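LPXTG-motif cell wall anchor domain protein (Mobiluncus mulieris, PDB 5U5O) is a giant cell-wall adhesin that probably attaches the bacterium to surfaces, its Ig-like domains, two of them here, being reinforced by internal covalent cross-links. Local coordinates at residues 33-38 and 124-129; 41-46 and 130-135; 196-201 and 207-212; 232-237 and 245-250. One frame throughout, in Å; residues are numbered along the deposited sequence.

Contact 1 (33-38 and 124-129); sequences VRLYNV and EQLWAE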
loop_
_atom_site.group_PDB
_atom_site.type_symbol
_atom_site.label_atom_id
_atom_site.label_comp_id
_atom_site.label_asym_id
_atom_site.label_seq_id
_atom_site.Cartn_x
_atom_site.Cartn_y
_atom_site.Cartn_z
ATOM N N VAL A 33 -22.119 -6.350 -9.003
ATOM C CA VAL A 33 -22.787 -5.452 -9.962
ATOM C C VAL A 33 -24.281 -5.352 -9.671
ATOM O O VAL A 33 -24.961 -6.337 -9.489
ATOM C CB VAL A 33 -22.538 -5.959 -11.385
ATOM C CG1 VAL A 33 -23.173 -4.995 -12.387
ATOM C CG2 VAL A 33 -21.029 -6.138 -11.647
ATOM N N ARG A 34 -24.740 -4.104 -9.578
ATOM C CA ARG A 34 -26.138 -3.779 -9.262
ATOM C C ARG A 34 -26.772 -3.139 -10.508
ATOM O O ARG A 34 -26.308 -2.098 -10.966
ATOM C CB ARG A 34 -26.171 -2.826 -8.071
ATOM C CG ARG A 34 -25.354 -3.261 -6.860
ATOM C CD ARG A 34 -26.146 -4.168 -5.948
ATOM N NE ARG A 34 -27.163 -3.429 -5.170
ATOM C CZ ARG A 34 -27.959 -3.970 -4.249
ATOM N NH1 ARG A 34 -27.842 -5.264 -3.953
ATOM N NH2 ARG A 34 -28.864 -3.242 -3.590
ATOM N N LEU A 35 -27.761 -3.836 -11.051
ATOM C CA LEU A 35 -28.453 -3.371 -12.251
ATOM C C LEU A 35 -29.787 -2.763 -11.859
ATOM O O LEU A 35 -30.586 -3.382 -11.177
ATOM C CB LEU A 35 -28.691 -4.502 -13.213
ATOM C CG LEU A 35 -27.440 -5.280 -13.641
ATOM C CD1 LEU A 35 -27.800 -6.428 -14.574
ATOM C CD2 LEU A 35 -26.380 -4.404 -14.287
ATOM N N TYR A 36 -30.026 -1.516 -12.309
ATOM C CA TYR A 36 -31.181 -0.690 -11.867
ATOM C C TYR A 36 -32.205 -0.543 -12.980
ATOM O O TYR A 36 -31.829 -0.133 -14.068
ATOM C CB TYR A 36 -30.713 0.693 -11.429
ATOM C CG TYR A 36 -29.599 0.666 -10.421
ATOM C CD1 TYR A 36 -29.732 -0.054 -9.243
ATOM C CD2 TYR A 36 -28.442 1.363 -10.641
ATOM C CE1 TYR A 36 -28.721 -0.083 -8.306
ATOM C CE2 TYR A 36 -27.391 1.320 -9.714
ATOM C CZ TYR A 36 -27.573 0.613 -8.545
ATOM O OH TYR A 36 -26.537 0.556 -7.611
ATOM N N ASN A 37 -33.412 -1.017 -12.709
ATOM C CA ASN A 37 -34.549 -0.773 -13.646
ATOM C C ASN A 37 -34.272 -1.356 -15.024
ATOM O O ASN A 37 -34.655 -0.775 -16.051
ATOM C CB ASN A 37 -34.951 0.716 -13.691
ATOM C CG ASN A 37 -35.587 1.144 -12.413
ATOM O OD1 ASN A 37 -36.150 0.344 -11.674
ATOM N ND2 ASN A 37 -35.613 2.455 -12.190
ATOM N N VAL A 38 -33.671 -2.551 -15.037
ATOM C CA VAL A 38 -33.471 -3.332 -16.230
ATOM C C VAL A 38 -34.674 -4.232 -16.431
ATOM O O VAL A 38 -35.500 -4.404 -15.533
ATOM C CB VAL A 38 -32.162 -4.171 -16.152
ATOM C CG1 VAL A 38 -30.967 -3.272 -16.387
ATOM C CG2 VAL A 38 -32.012 -4.939 -14.833
ATOM N N GLU A 124 -17.589 0.360 -14.336
ATOM C CA GLU A 124 -18.515 -0.638 -14.895
ATOM C C GLU A 124 -19.351 -0.007 -16.000
ATOM O O GLU A 124 -19.712 1.193 -15.925
ATOM C CB GLU A 124 -19.467 -1.185 -13.827
ATOM C CG GLU A 124 -20.172 -2.484 -14.204
ATOM C CD GLU A 124 -19.286 -3.714 -14.015
ATOM O OE1 GLU A 124 -18.229 -3.620 -13.348
ATOM O OE2 GLU A 124 -19.638 -4.765 -14.578
ATOM N N GLN A 125 -19.638 -0.783 -17.032
ATOM C CA GLN A 125 -20.577 -0.348 -18.074
ATOM C C GLN A 125 -21.604 -1.428 -18.329
ATOM O O GLN A 125 -21.319 -2.653 -18.223
ATOM C CB GLN A 125 -19.853 0.021 -19.368
ATOM C CG GLN A 125 -18.704 1.011 -19.192
ATOM C CD GLN A 125 -17.414 0.323 -18.715
ATOM O OE1 GLN A 125 -17.055 -0.731 -19.222
ATOM N NE2 GLN A 125 -16.744 0.908 -17.722
ATOM N N LEU A 126 -22.798 -0.959 -18.723
ATOM C CA LEU A 126 -23.933 -1.813 -19.040
ATOM C C LEU A 126 -24.347 -1.571 -20.478
ATOM O O LEU A 126 -24.632 -0.417 -20.837
ATOM C CB LEU A 126 -25.102 -1.474 -18.107
ATOM C CG LEU A 126 -26.433 -2.191 -18.325
ATOM C CD1 LEU A 126 -26.301 -3.679 -18.046
ATOM C CD2 LEU A 126 -27.545 -1.552 -17.490
ATOM N N TRP A 127 -24.490 -2.635 -21.264
ATOM C CA TRP A 127 -24.800 -2.575 -22.687
ATOM C C TRP A 127 -26.140 -3.285 -22.901
ATOM O O TRP A 127 -26.334 -4.430 -22.474
ATOM C CB TRP A 127 -23.717 -3.255 -23.533
ATOM C CG TRP A 127 -22.367 -2.609 -23.506
ATOM C CD1 TRP A 127 -21.436 -2.701 -22.511
ATOM C CD2 TRP A 127 -21.767 -1.829 -24.545
ATOM N NE1 TRP A 127 -20.314 -2.004 -22.854
ATOM C CE2 TRP A 127 -20.477 -1.465 -24.100
ATOM C CE3 TRP A 127 -22.191 -1.399 -25.810
ATOM C CZ2 TRP A 127 -19.611 -0.688 -24.866
ATOM C CZ3 TRP A 127 -21.331 -0.624 -26.570
ATOM C CH2 TRP A 127 -20.053 -0.272 -26.093
ATOM N N ALA A 128 -27.079 -2.608 -23.567
ATOM C CA ALA A 128 -28.369 -3.229 -23.884
ATOM C C ALA A 128 -28.239 -4.307 -24.954
ATOM O O ALA A 128 -27.320 -4.296 -25.770
ATOM C CB ALA A 128 -29.383 -2.191 -24.338
ATOM N N GLU A 129 -29.195 -5.217 -24.940
ATOM C CA GLU A 129 -29.264 -6.293 -25.922
ATOM C C GLU A 129 -29.202 -5.698 -27.359
ATOM O O GLU A 129 -29.818 -4.668 -27.646
ATOM C CB GLU A 129 -30.558 -7.081 -25.698
ATOM C CG GLU A 129 -30.605 -8.419 -26.409
ATOM C CD GLU A 129 -31.870 -9.203 -26.127
ATOM O OE1 GLU A 129 -32.292 -9.299 -24.957
ATOM O OE2 GLU A 129 -32.454 -9.744 -27.094
#
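Val33 faces Glu124 with their CA atoms 8.1 Å apart, and Leu35 faces Leu126 at 8.3 Å, a spacing too wide for backbone pairing, so that strands 26-36 and 118-127 meet through side chains alone. They belong to the two facing sheets of the Ig-like β-sandwich of the T-Q ester bond domain, and the contact is part of its buried filling. Leu126 carries the apolar half. Its CG stands anti to the backbone N (chi1 176°), which lifts the fork of the side chain toward the other sheet, and the two branches take different partners: CD1 reaches CD2 of Leu35 at 3.8 Å, while CD2 reaches CG1 of Val38 at 4.0 Å. Val38 lies just past the end of its strand, so the packing runs on into the turn that follows. Around these three, Tyr44 touches both Val38 and Leu126, and Ile46 of the same strand 43-52 also lies against Leu126. At the other end of the contact a polar group enters this interior. The chain of Glu124 leaves anti to its N and then bends by rotation about CB-CG (chi2 80°), crossing the Val33 side chain at about a right angle. Val5, Thr7 and Met99 also line the Glu124 side chain, and its OE1 lies close to OD2 of Asp31, a neighbour of like charge. The other carboxylate oxygen is turned to the valine: OE2 of Glu124 sits 3.5 Å from CG2 of Val33, with CG1 farther off at 4.2 Å.

Contact 2 (41-46 and 130-135); sequences GKTYAI and GTYEKV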
loop_
_atom_site.group_PDB
_atom_site.type_symbol
_atom_site.label_atom_id
_atom_site.label_comp_id
_atom_site.label_asym_id
_atom_site.label_seq_id
_atom_site.Cartn_x
_atom_site.Cartn_y
_atom_site.Cartn_z
ATOM N N GLY A 41 -35.823 -10.849 -18.585
ATOM C CA GLY A 41 -35.845 -11.554 -19.851
ATOM C C GLY A 41 -34.922 -11.023 -20.924
ATOM O O GLY A 41 -34.714 -11.687 -21.934
ATOM N N LYS A 42 -34.404 -9.807 -20.762
ATOM C CA LYS A 42 -33.422 -9.281 -21.701
ATOM C C LYS A 42 -32.012 -9.703 -21.293
ATOM O O LYS A 42 -31.725 -9.864 -20.106
ATOM C CB LYS A 42 -33.528 -7.752 -21.815
ATOM C CG LYS A 42 -34.857 -7.289 -22.443
ATOM C CD LYS A 42 -34.824 -5.912 -23.099
ATOM C CE LYS A 42 -34.231 -5.934 -24.511
ATOM N NZ LYS A 42 -34.156 -4.585 -25.134
ATOM N N THR A 43 -31.146 -9.765 -22.295
ATOM C CA THR A 43 -29.753 -10.133 -22.124
ATOM C C THR A 43 -28.867 -8.925 -22.363
ATOM O O THR A 43 -28.750 -8.447 -23.472
ATOM C CB THR A 43 -29.330 -11.284 -23.054
ATOM O OG1 THR A 43 -30.156 -12.412 -22.773
ATOM C CG2 THR A 43 -27.845 -11.650 -22.829
ATOM N N TYR A 44 -28.219 -8.478 -21.300
ATOM C CA TYR A 44 -27.316 -7.341 -21.308
ATOM C C TYR A 44 -25.879 -7.849 -21.287
ATOM O O TYR A 44 -25.609 -9.008 -20.889
ATOM C CB TYR A 44 -27.518 -6.509 -20.044
ATOM C CG TYR A 44 -28.901 -5.919 -19.942
ATOM C CD1 TYR A 44 -29.968 -6.664 -19.472
ATOM C CD2 TYR A 44 -29.138 -4.584 -20.257
ATOM C CE1 TYR A 44 -31.251 -6.124 -19.384
ATOM C CE2 TYR A 44 -30.411 -4.035 -20.147
ATOM C CZ TYR A 44 -31.459 -4.807 -19.705
ATOM O OH TYR A 44 -32.754 -4.321 -19.611
ATOM N N ALA A 45 -24.955 -7.007 -21.728
ATOM C CA ALA A 45 -23.527 -7.246 -21.484
ATOM C C ALA A 45 -23.073 -6.259 -20.430
ATOM O O ALA A 45 -23.453 -5.086 -20.422
ATOM C CB ALA A 45 -22.699 -7.082 -22.750
ATOM N N ILE A 46 -22.228 -6.753 -19.529
ATOM C CA ILE A 46 -21.577 -5.937 -18.519
ATOM C C ILE A 46 -20.068 -6.029 -18.637
ATOM O O ILE A 46 -19.529 -7.113 -18.966
ATOM C CB ILE A 46 -22.066 -6.254 -17.081
ATOM C CG1 ILE A 46 -21.968 -7.747 -16.752
ATOM C CG2 ILE A 46 -23.489 -5.702 -16.915
ATOM C CD1 ILE A 46 -22.219 -8.028 -15.289
ATOM N N GLY A 130 -28.362 -6.299 -28.201
ATOM C CA GLY A 130 -28.217 -5.903 -29.602
ATOM C C GLY A 130 -27.275 -4.752 -29.920
ATOM O O GLY A 130 -27.081 -4.425 -31.098
ATOM N N THR A 131 -26.687 -4.132 -28.895
ATOM C CA THR A 131 -25.849 -2.934 -29.081
ATOM C C THR A 131 -24.348 -3.238 -29.181
ATOM O O THR A 131 -23.538 -2.330 -29.385
ATOM C CB THR A 131 -26.072 -1.910 -27.951
ATOM O OG1 THR A 131 -25.607 -2.441 -26.699
ATOM C CG2 THR A 131 -27.556 -1.529 -27.840
ATOM N N TYR A 132 -23.987 -4.510 -29.045
ATOM C CA TYR A 132 -22.589 -4.940 -29.047
ATOM C C TYR A 132 -22.386 -5.991 -30.139
ATOM O O TYR A 132 -23.239 -6.851 -30.329
ATOM C CB TYR A 132 -22.166 -5.468 -27.655
ATOM C CG TYR A 132 -23.127 -6.439 -26.967
ATOM C CD1 TYR A 132 -24.201 -5.975 -26.215
ATOM C CD2 TYR A 132 -22.928 -7.827 -27.025
ATOM C CE1 TYR A 132 -25.071 -6.849 -25.573
ATOM C CE2 TYR A 132 -23.797 -8.709 -26.383
ATOM C CZ TYR A 132 -24.864 -8.218 -25.650
ATOM O OH TYR A 132 -25.741 -9.076 -25.010
ATOM N N GLU A 133 -21.272 -5.892 -30.872
ATOM C CA GLU A 133 -20.948 -6.854 -31.946
ATOM C C GLU A 133 -20.626 -8.218 -31.353
ATOM O O GLU A 133 -21.073 -9.241 -31.858
ATOM C CB GLU A 133 -19.786 -6.358 -32.810
ATOM N N LYS A 134 -19.854 -8.215 -30.273
ATOM C CA LYS A 134 -19.600 -9.427 -29.482
ATOM C C LYS A 134 -18.990 -9.068 -28.129
ATOM O O LYS A 134 -18.649 -7.909 -27.859
ATOM C CB LYS A 134 -18.680 -10.411 -30.228
ATOM C CG LYS A 134 -17.405 -9.775 -30.737
ATOM C CD LYS A 134 -16.396 -10.813 -31.194
ATOM C CE LYS A 134 -15.276 -10.154 -31.975
ATOM N NZ LYS A 134 -14.576 -9.102 -31.183
ATOM N N VAL A 135 -18.864 -10.083 -27.285
ATOM C CA VAL A 135 -18.263 -9.943 -25.972
ATOM C C VAL A 135 -17.258 -11.071 -25.815
ATOM O O VAL A 135 -17.558 -12.235 -26.113
ATOM C CB VAL A 135 -19.358 -9.930 -24.871
ATOM C CG1 VAL A 135 -20.026 -11.284 -24.712
ATOM C CG2 VAL A 135 -18.819 -9.458 -23.533
#
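Tyr132, just before the corner into the small hairpin of strands 132-135 and 140-142, lays its ring over Ala45 of strand 43-52, so that the hairpin folds onto the outer side of one sheet of the sandwich. The methyl is the point of support. CB of Ala45 lies 3.8 Å from the centroid of the Tyr132 ring and only 15° off its normal, a CH-pi contact over the face; its closest ring atom is CE1, at 3.7 Å. The ring gets there because CG of Tyr132 is placed between the backbone N and the carbonyl carbon (chi1 46°). In this T-Q ester bond domain strand 43-52 is paired on one side with 64-71 and on the other with 118-127, and the tyrosine spans all three, touching Thr69 and Trp127 as well as Ala45. At the far end of the ring OH approaches O of Thr43 near the ring plane, 3.4 Å away, a long, weak hydrogen bond at best and not settled, its proton having another acceptor within reach. CG2 of Thr43 stands 4.0 Å from the same OH. Tyr44 starts out the other way, its OH hydrogen-bonded to N of Glu39. Val140, on the hairpin's second strand, touches Ala45, Tyr132 and Val135 together.

Contact 3 (196-201 and 207-212); sequences FTVKCV and DEFTLK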
loop_
_atom_site.group_PDB
_atom_site.type_symbol
_atom_site.label_atom_id
_atom_site.label_comp_id
_atom_site.label_asym_id
_atom_site.label_seq_id
_atom_site.Cartn_x
_atom_site.Cartn_y
_atom_site.Cartn_z
ATOM N N PHE A 196 22.300 11.291 17.133
ATOM C CA PHE A 196 22.103 10.477 15.962
ATOM C C PHE A 196 21.119 11.125 15.001
ATOM O O PHE A 196 20.203 11.865 15.402
ATOM C CB PHE A 196 21.557 9.105 16.325
ATOM C CG PHE A 196 22.586 8.226 16.968
ATOM C CD1 PHE A 196 23.410 7.425 16.196
ATOM C CD2 PHE A 196 22.739 8.220 18.342
ATOM C CE1 PHE A 196 24.373 6.616 16.791
ATOM C CE2 PHE A 196 23.713 7.427 18.945
ATOM C CZ PHE A 196 24.507 6.612 18.157
ATOM N N THR A 197 21.313 10.813 13.729
ATOM C CA THR A 197 20.366 11.134 12.667
ATOM C C THR A 197 20.087 9.880 11.884
ATOM O O THR A 197 21.028 9.210 11.421
ATOM C CB THR A 197 20.927 12.230 11.748
ATOM O OG1 THR A 197 21.308 13.343 12.551
ATOM C CG2 THR A 197 19.911 12.686 10.739
ATOM N N VAL A 198 18.826 9.481 11.808
ATOM C CA VAL A 198 18.398 8.292 11.082
ATOM C C VAL A 198 17.591 8.780 9.877
ATOM O O VAL A 198 16.641 9.625 10.018
ATOM C CB VAL A 198 17.528 7.407 11.971
ATOM C CG1 VAL A 198 16.899 6.262 11.185
ATOM C CG2 VAL A 198 18.374 6.855 13.111
ATOM N N LYS A 199 17.931 8.330 8.687
ATOM C CA LYS A 199 17.255 8.748 7.463
ATOM C C LYS A 199 16.838 7.518 6.717
ATOM O O LYS A 199 17.615 6.545 6.619
ATOM C CB LYS A 199 18.221 9.536 6.610
ATOM C CG LYS A 199 18.698 10.818 7.245
ATOM C CD LYS A 199 19.579 11.594 6.277
ATOM C CE LYS A 199 19.988 12.930 6.857
ATOM N NZ LYS A 199 20.869 13.707 5.945
ATOM N N CYS A 200 15.626 7.535 6.159
ATOM C CA CYS A 200 15.168 6.419 5.374
ATOM C C CYS A 200 14.791 6.965 4.008
ATOM O O CYS A 200 13.968 7.905 3.892
ATOM C CB CYS A 200 14.013 5.739 6.037
ATOM S SG CYS A 200 14.330 5.088 7.717
ATOM N N VAL A 201 15.396 6.417 2.961
ATOM C CA VAL A 201 15.362 7.080 1.652
ATOM C C VAL A 201 13.975 7.032 1.002
ATOM O O VAL A 201 13.459 8.077 0.596
ATOM C CB VAL A 201 16.496 6.637 0.689
ATOM C CG1 VAL A 201 16.321 5.210 0.218
ATOM C CG2 VAL A 201 16.587 7.573 -0.520
ATOM N N ASP A 207 15.129 11.761 11.106
ATOM C CA ASP A 207 14.845 11.795 12.525
ATOM C C ASP A 207 16.140 12.063 13.270
ATOM O O ASP A 207 17.075 11.257 13.184
ATOM C CB ASP A 207 14.235 10.463 12.961
ATOM C CG ASP A 207 12.811 10.292 12.443
ATOM O OD1 ASP A 207 11.902 10.947 12.964
ATOM O OD2 ASP A 207 12.604 9.503 11.511
ATOM N N GLU A 208 16.185 13.138 14.037
ATOM C CA GLU A 208 17.355 13.570 14.818
ATOM C C GLU A 208 16.997 13.392 16.269
ATOM O O GLU A 208 15.908 13.862 16.687
ATOM C CB GLU A 208 17.509 15.077 14.651
ATOM C CG GLU A 208 18.254 15.595 13.457
ATOM C CD GLU A 208 18.599 17.052 13.698
ATOM O OE1 GLU A 208 17.664 17.874 13.856
ATOM O OE2 GLU A 208 19.797 17.367 13.803
ATOM N N PHE A 209 17.906 12.812 17.065
ATOM C CA PHE A 209 17.612 12.589 18.460
ATOM C C PHE A 209 18.919 12.250 19.171
ATOM O O PHE A 209 19.940 12.000 18.521
ATOM C CB PHE A 209 16.614 11.442 18.641
ATOM C CG PHE A 209 17.046 10.176 17.964
ATOM C CD1 PHE A 209 16.738 9.931 16.629
ATOM C CD2 PHE A 209 17.838 9.230 18.644
ATOM C CE1 PHE A 209 17.187 8.772 15.990
ATOM C CE2 PHE A 209 18.276 8.078 17.999
ATOM C CZ PHE A 209 17.962 7.843 16.677
ATOM N N THR A 210 18.846 12.252 20.493
ATOM C CA THR A 210 19.970 11.860 21.328
ATOM C C THR A 210 19.644 10.634 22.141
ATOM O O THR A 210 18.516 10.400 22.555
ATOM C CB THR A 210 20.359 12.977 22.305
ATOM O OG1 THR A 210 19.333 13.123 23.291
ATOM C CG2 THR A 210 20.563 14.290 21.566
ATOM N N LEU A 211 20.700 9.849 22.413
ATOM C CA LEU A 211 20.640 8.710 23.314
ATOM C C LEU A 211 21.737 8.826 24.348
ATOM O O LEU A 211 22.900 9.065 24.009
ATOM C CB LEU A 211 20.862 7.399 22.557
ATOM C CG LEU A 211 19.834 7.067 21.478
ATOM C CD1 LEU A 211 20.286 5.814 20.739
ATOM C CD2 LEU A 211 18.454 6.851 22.070
ATOM N N LYS A 212 21.361 8.676 25.606
ATOM C CA LYS A 212 22.361 8.367 26.633
ATOM C C LYS A 212 22.743 6.881 26.554
ATOM O O LYS A 212 22.104 6.058 25.901
ATOM C CB LYS A 212 21.870 8.740 28.035
ATOM C CG LYS A 212 21.551 10.225 28.150
ATOM C CD LYS A 212 21.262 10.694 29.559
ATOM C CE LYS A 212 21.176 12.211 29.602
ATOM N NZ LYS A 212 20.170 12.755 28.650
HETATM O O HOH W 1 21.293 15.880 12.124
HETATM O O HOH W 2 14.110 8.439 9.546
#
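Four backbone hydrogen bonds join Phe196 to Phe209 and Val198 to Asp207, two hydrogen-bonded pairs of the antiparallel β-hairpin 193-212. The straightest runs from N of Phe196 to O of Phe209, 2.8 Å long with 173° at the hydrogen. Thr197 and Glu208 form the non-hydrogen-bonded pair between them, their CA atoms 4.4 Å apart. On the face shared by Phe196, Val198 and Phe209, the Phe209 ring bends back across the partner strand (chi1 54°). CB of Phe196 lies over one of its faces, 4.2 Å from the centroid, and CG2 of Val198 meets its edge at CE1, 3.7 Å away. Leu211 CD1 reaches the Phe196 ring obliquely. On the other face Thr197 and Glu208 lie side by side, and one water joins OG1 of Thr197 (2.6 Å) to OE2 of Glu208 (2.7 Å). A second water donates to both O of Val198 and OD2 of Asp207, bridging this pair on the turn side. Strand 205-212 is outermost in its five-stranded sheet; 193-200 has 226-232 as its other neighbour, to which the Cys200-Cys228 disulfide also ties it, while Leu171 and Leu173 of strand 150-178 and Lys217 of 216-223 cover the phenylalanine side.

Contact 4 (232-237 and 245-250); sequences EDVQGA and DTVKFT
Glu232, the last residue of strand 226-232, reaches across to Asp245 and Val247 of strand 244-251, which belongs to the facing sheet. From CB the chain runs out fully extended: CG is anti to the backbone N (chi1 -167°), and the next torsion keeps it straight. CB and CG only carry the group over, while CD comes within 4.2 Å of CG2 of Val247. At the tip the two oxygens part company. OE1 rests on the valine fork, 3.4 Å from CG2 of Val247 and 3.5 Å from its CG1, with the Phe196 ring also against it. OE2 faces OD2 of Asp245 across 4.0 Å, a pair of like charges and not a bond. The two carboxylates approach from opposite directions with their planes 77° apart, and OD2 of Asp245 is covered further by CB of Ala237, at 3.4 Å. Val234 closes the flank: its CG2 slides past CG2 of Val247 at 4.1 Å, and its CG1 lies against CB and O of Asp245. Helix 234-241, which brings Val234 and Ala237 here, is N-capped by Asp233, whose OD1 accepts from N of Gly236 (3.0 Å) from above the carboxylate plane. Asn262 takes up the strand side, its amide bonding to O of Asp245 and N of Val247. Both facing oxygens also lie near OD1 of Asn288 (strand 281-291), contacts of undecided nature. Buried acids gathered about an asparagine, between the sheets of a transthyretin-like domain, are consistent with the Lys-Asn isopeptide sites of CnaB-type adhesin domains, and this protein does contain an isopeptide cross-link.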
loop_
_atom_site.group_PDB
_atom_site.type_symbol
_atom_site.label_atom_id
_atom_site.label_comp_id
_atom_site.label_asym_id
_atom_site.label_seq_id
_atom_site.Cartn_x
_atom_site.Cartn_y
_atom_site.Cartn_z
ATOM N N GLU A 232 26.074 9.036 13.517
ATOM C CA GLU A 232 26.363 9.585 14.833
ATOM C C GLU A 232 27.216 10.834 14.712
ATOM O O GLU A 232 28.097 10.907 13.869
ATOM C CB GLU A 232 27.127 8.558 15.689
ATOM C CG GLU A 232 27.181 8.958 17.148
ATOM C CD GLU A 232 27.824 7.922 18.040
ATOM O OE1 GLU A 232 27.960 6.744 17.633
ATOM O OE2 GLU A 232 28.150 8.330 19.167
ATOM N N ASP A 233 26.996 11.800 15.597
ATOM C CA ASP A 233 27.928 12.898 15.763
ATOM C C ASP A 233 29.123 12.417 16.577
ATOM O O ASP A 233 29.156 12.533 17.803
ATOM C CB ASP A 233 27.225 14.086 16.446
ATOM C CG ASP A 233 28.108 15.314 16.585
ATOM O OD1 ASP A 233 29.329 15.271 16.309
ATOM O OD2 ASP A 233 27.552 16.365 16.966
ATOM N N VAL A 234 30.122 11.915 15.865
ATOM C CA VAL A 234 31.254 11.273 16.525
ATOM C C VAL A 234 32.094 12.304 17.275
ATOM O O VAL A 234 32.539 12.040 18.403
ATOM C CB VAL A 234 32.129 10.451 15.546
ATOM C CG1 VAL A 234 33.318 9.853 16.285
ATOM C CG2 VAL A 234 31.316 9.349 14.896
ATOM N N GLN A 235 32.285 13.480 16.679
ATOM C CA GLN A 235 33.098 14.490 17.342
ATOM C C GLN A 235 32.446 14.921 18.649
ATOM O O GLN A 235 33.144 15.153 19.636
ATOM C CB GLN A 235 33.324 15.713 16.446
ATOM C CG GLN A 235 34.324 16.716 16.999
ATOM C CD GLN A 235 35.709 16.124 17.172
ATOM O OE1 GLN A 235 36.302 15.627 16.213
ATOM N NE2 GLN A 235 36.232 16.169 18.394
ATOM N N GLY A 236 31.118 15.004 18.660
ATOM C CA GLY A 236 30.395 15.316 19.889
ATOM C C GLY A 236 30.641 14.266 20.972
ATOM O O GLY A 236 30.749 14.604 22.147
ATOM N N ALA A 237 30.683 12.994 20.573
ATOM C CA ALA A 237 31.006 11.911 21.504
ATOM C C ALA A 237 32.447 12.015 22.032
ATOM O O ALA A 237 32.673 11.926 23.237
ATOM C CB ALA A 237 30.774 10.578 20.829
ATOM N N ASP A 245 36.838 7.582 19.454
ATOM C CA ASP A 245 35.631 6.763 19.458
ATOM C C ASP A 245 35.548 5.976 18.173
ATOM O O ASP A 245 35.397 6.557 17.087
ATOM C CB ASP A 245 34.396 7.657 19.583
ATOM C CG ASP A 245 33.120 6.888 19.854
ATOM O OD1 ASP A 245 33.111 5.653 20.005
ATOM O OD2 ASP A 245 32.067 7.601 19.854
ATOM N N THR A 246 35.630 4.655 18.304
ATOM C CA THR A 246 35.372 3.748 17.199
ATOM C C THR A 246 33.955 3.243 17.371
ATOM O O THR A 246 33.642 2.597 18.360
ATOM C CB THR A 246 36.364 2.586 17.188
ATOM O OG1 THR A 246 37.687 3.115 17.070
ATOM C CG2 THR A 246 36.122 1.666 16.003
ATOM N N VAL A 247 33.073 3.603 16.441
ATOM C CA VAL A 247 31.693 3.208 16.573
ATOM C C VAL A 247 31.522 1.851 15.908
ATOM O O VAL A 247 31.789 1.694 14.713
ATOM C CB VAL A 247 30.736 4.267 16.013
ATOM C CG1 VAL A 247 29.295 3.854 16.269
ATOM C CG2 VAL A 247 31.004 5.624 16.663
ATOM N N LYS A 248 31.042 0.890 16.682
ATOM C CA LYS A 248 30.831 -0.442 16.190
ATOM C C LYS A 248 29.341 -0.745 16.135
ATOM O O LYS A 248 28.669 -0.789 17.156
ATOM C CB LYS A 248 31.581 -1.449 17.085
ATOM C CG LYS A 248 33.062 -1.105 17.302
ATOM C CD LYS A 248 33.787 -2.129 18.179
ATOM C CE LYS A 248 35.262 -1.789 18.366
ATOM N NZ LYS A 248 35.970 -2.772 19.224
ATOM N N PHE A 249 28.839 -0.949 14.922
ATOM C CA PHE A 249 27.429 -1.251 14.716
ATOM C C PHE A 249 27.202 -2.748 14.627
ATOM O O PHE A 249 27.936 -3.442 13.922
ATOM C CB PHE A 249 26.886 -0.589 13.457
ATOM C CG PHE A 249 26.863 0.907 13.509
ATOM C CD1 PHE A 249 25.763 1.582 14.021
ATOM C CD2 PHE A 249 27.916 1.646 13.000
ATOM C CE1 PHE A 249 25.691 2.983 14.013
ATOM C CE2 PHE A 249 27.859 3.038 12.993
ATOM C CZ PHE A 249 26.740 3.708 13.497
ATOM N N THR A 250 26.184 -3.248 15.311
ATOM C CA THR A 250 25.757 -4.641 15.200
ATOM C C THR A 250 24.244 -4.664 15.087
ATOM O O THR A 250 23.596 -3.650 15.392
ATOM C CB THR A 250 26.178 -5.469 16.422
ATOM O OG1 THR A 250 25.705 -4.834 17.614
ATOM C CG2 THR A 250 27.690 -5.576 16.507
#

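In the fold
The contacts come in two pairs, one in each domain of the fragment. Contacts 1 and 2 lie in the T-Q ester bond domain, centres about 10 Å apart; their segments alternate along the chain, and strands 43-52 and 118-127, neighbours in one sheet, join them through the backbone of Ala45 and Trp127. Contacts 3 and 4 follow in series in the DUF5979 domain, centres about 13 Å apart, and touch where Phe196 meets Glu232. Between the pairs the centres are about 56 to 72 Å apart, on opposite sides of the chain's centre. The long, interrupted strand 150-178 connects the domains, consistent with an elongated adhesin stalk made of modules in line.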